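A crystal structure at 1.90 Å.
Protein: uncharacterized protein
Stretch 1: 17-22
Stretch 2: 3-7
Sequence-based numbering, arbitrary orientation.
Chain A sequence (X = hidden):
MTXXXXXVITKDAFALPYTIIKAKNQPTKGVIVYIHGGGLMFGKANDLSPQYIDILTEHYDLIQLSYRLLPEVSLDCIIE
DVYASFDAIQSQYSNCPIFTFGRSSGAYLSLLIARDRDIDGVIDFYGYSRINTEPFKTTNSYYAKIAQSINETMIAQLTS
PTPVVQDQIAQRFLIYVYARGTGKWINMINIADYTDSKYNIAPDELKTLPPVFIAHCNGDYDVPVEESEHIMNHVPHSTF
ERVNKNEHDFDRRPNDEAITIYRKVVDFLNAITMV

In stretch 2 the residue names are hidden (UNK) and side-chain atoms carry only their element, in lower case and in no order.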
# COMPACT_ATOMS: atom_id res chain seq x y z
N PRO A 17 13.44 0.74 8.89
CA PRO A 17 13.27 -0.55 9.55
C PRO A 17 12.33 -1.44 8.75
O PRO A 17 11.49 -0.94 8.01
CB PRO A 17 12.59 -0.19 10.89
CG PRO A 17 11.88 1.17 10.58
CD PRO A 17 12.83 1.86 9.64
N TYR A 18 12.54 -2.74 8.85
CA TYR A 18 11.56 -3.71 8.41
C TYR A 18 11.60 -4.90 9.35
O TYR A 18 12.62 -5.12 10.01
CB TYR A 18 11.69 -4.09 6.94
CG TYR A 18 12.91 -4.87 6.53
CD1 TYR A 18 12.92 -6.26 6.58
CD2 TYR A 18 14.06 -4.21 6.07
CE1 TYR A 18 14.05 -6.99 6.18
CE2 TYR A 18 15.19 -4.93 5.69
CZ TYR A 18 15.15 -6.32 5.74
OH TYR A 18 16.23 -6.99 5.32
N THR A 19 10.45 -5.57 9.46
CA THR A 19 10.25 -6.76 10.28
C THR A 19 9.88 -7.95 9.42
O THR A 19 9.14 -7.83 8.42
CB THR A 19 9.14 -6.60 11.34
OG1 THR A 19 7.87 -6.46 10.67
CG2 THR A 19 9.39 -5.38 12.20
N ILE A 20 10.41 -9.10 9.78
CA ILE A 20 10.06 -10.35 9.15
C ILE A 20 9.42 -11.21 10.21
O ILE A 20 10.01 -11.43 11.28
CB ILE A 20 11.30 -11.09 8.59
CG1 ILE A 20 12.03 -10.21 7.55
CG2 ILE A 20 10.92 -12.50 8.02
CD1 ILE A 20 13.06 -10.98 6.73
N ILE A 21 8.21 -11.69 9.91
CA ILE A 21 7.58 -12.72 10.71
C ILE A 21 7.68 -14.00 9.90
O ILE A 21 7.19 -14.04 8.76
CB ILE A 21 6.07 -12.42 10.94
CG1 ILE A 21 5.90 -11.23 11.88
CG2 ILE A 21 5.35 -13.71 11.51
CD1 ILE A 21 4.64 -10.43 11.65
N LYS A 22 8.28 -15.04 10.49
CA LYS A 22 8.53 -16.31 9.78
C LYS A 22 7.30 -17.19 9.62
O LYS A 22 6.41 -17.20 10.48
CB LYS A 22 9.60 -17.14 10.51
CG LYS A 22 10.97 -16.50 10.63
CD LYS A 22 11.65 -16.21 9.28
CE LYS A 22 12.37 -17.42 8.69
NZ LYS A 22 11.50 -18.10 7.67
N UNK A 3 8.71 -12.00 15.79
CA UNK A 3 9.07 -10.79 14.99
C UNK A 3 10.58 -10.49 15.05
O UNK A 3 11.16 -10.34 16.14
c UNK A 3 8.28 -9.56 15.46
c UNK A 3 6.15 -8.17 15.26
c UNK A 3 6.94 -9.38 14.76
o UNK A 3 6.66 -7.42 16.12
o UNK A 3 5.00 -7.97 14.79
N UNK A 4 11.20 -10.39 13.88
CA UNK A 4 12.63 -10.05 13.77
C UNK A 4 12.89 -8.74 12.99
O UNK A 4 12.42 -8.57 11.84
c UNK A 4 14.85 -10.79 12.89
c UNK A 4 13.41 -11.21 13.16
c UNK A 4 13.39 -12.38 14.16
c UNK A 4 13.98 -13.62 13.63
N UNK A 5 13.64 -7.84 13.63
CA UNK A 5 13.90 -6.49 13.14
C UNK A 5 15.18 -6.38 12.30
O UNK A 5 16.24 -6.95 12.66
c UNK A 5 14.06 -5.53 14.32
c UNK A 5 13.21 -4.48 16.39
n UNK A 5 12.58 -3.78 18.70
c UNK A 5 12.87 -5.45 15.25
c UNK A 5 12.06 -4.33 17.39
N UNK A 6 15.08 -5.64 11.21
CA UNK A 6 16.19 -5.39 10.29
C UNK A 6 16.15 -3.93 9.93
O UNK A 6 15.18 -3.23 10.22
c UNK A 6 17.32 -8.36 8.75
c UNK A 6 16.05 -6.20 9.01
c UNK A 6 16.34 -10.47 9.38
c UNK A 6 16.15 -7.69 9.15
c UNK A 6 17.42 -9.74 8.87
o UNK A 6 16.47 -11.84 9.52
c UNK A 6 15.08 -8.44 9.66
c UNK A 6 15.16 -9.83 9.78
N UNK A 7 17.19 -3.44 9.28
CA UNK A 7 17.08 -2.12 8.67
C UNK A 7 17.80 -2.09 7.34
O UNK A 7 18.71 -2.88 7.09
c UNK A 7 20.67 -0.29 11.66
c UNK A 7 18.90 -1.24 10.17
c UNK A 7 19.33 -0.05 11.03
n UNK A 7 21.67 -0.71 10.65
c UNK A 7 17.57 -1.02 9.61

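Position 3 carries three side-chain carbons in a row, and the third bears two oxygens. That is a carboxylate on a two-carbon stem. The second carbon of the chain lies 3.6 Å from Ile21 CG1. The residue is Glu3.

Position 4 has four side-chain carbons and no other element. The chain forks at its first carbon, and one arm is two carbons long. The backbone pairs with Ile20 in both directions: N at position 4 donates to Ile20 O at 3.0 Å, and Ile20 N donates to O at position 4 at 2.9 Å. The same carbonyl oxygen also receives a CA-H...O contact from Thr19 CA at 3.2 Å. A fork at CB with unequal arms is isoleucine, Ile4.

Position 5 has four carbons in a row ending in nitrogen. The chain is fully extended after chi1, with chi2 to chi4 all t. It lies opposite Thr19 in a non-hydrogen-bonded pair, with the two CA atoms 4.6 Å apart. The side chain itself stays beyond close contact with stretch 1. A straight four-carbon chain with a terminal amine is lysine, Lys5.

Position 6 has one carbon, then a six-carbon ring bearing one oxygen. Its CB sits over one face of the Tyr18 ring, 3.6 Å from the centroid, and 3.4 Å from Tyr18 CZ. A phenol on a single carbon is tyrosine, Tyr6. The two rings are near parallel, with planes at 4°, but they are slid apart and barely overlap; their centroids are 5.2 Å apart. Tyr6 CE2 also meets Ile20 CG1 at 3.9 Å. In the backbone, Tyr6 N donates to Tyr18 O at 2.8 Å, and Tyr18 N donates to Tyr6 O at 3.0 Å.

Position 7 again has four carbons in a row ending in nitrogen. Its CA is 4.2 Å from Pro17 CA, in a non-hydrogen-bonded pair. The residue is Lys7.

The contact is an antiparallel strand pair. Four backbone hydrogen bonds hold it, two at Ile4-Ile20 and two at Tyr6-Tyr18. The alternating pattern sorts the side chains. Ile4, Tyr6, Tyr18 and Ile20 share one face of the sheet, where the apolar packing centres on Tyr6. Lys5, Lys7, Pro17 and Thr19 share the other, where both lysines are exposed. Backbone pairing sets the register, and the side chains of Tyr18 and Ile20 pack against Tyr6 on their face.

Stretch 2 (3-7) EIKYK
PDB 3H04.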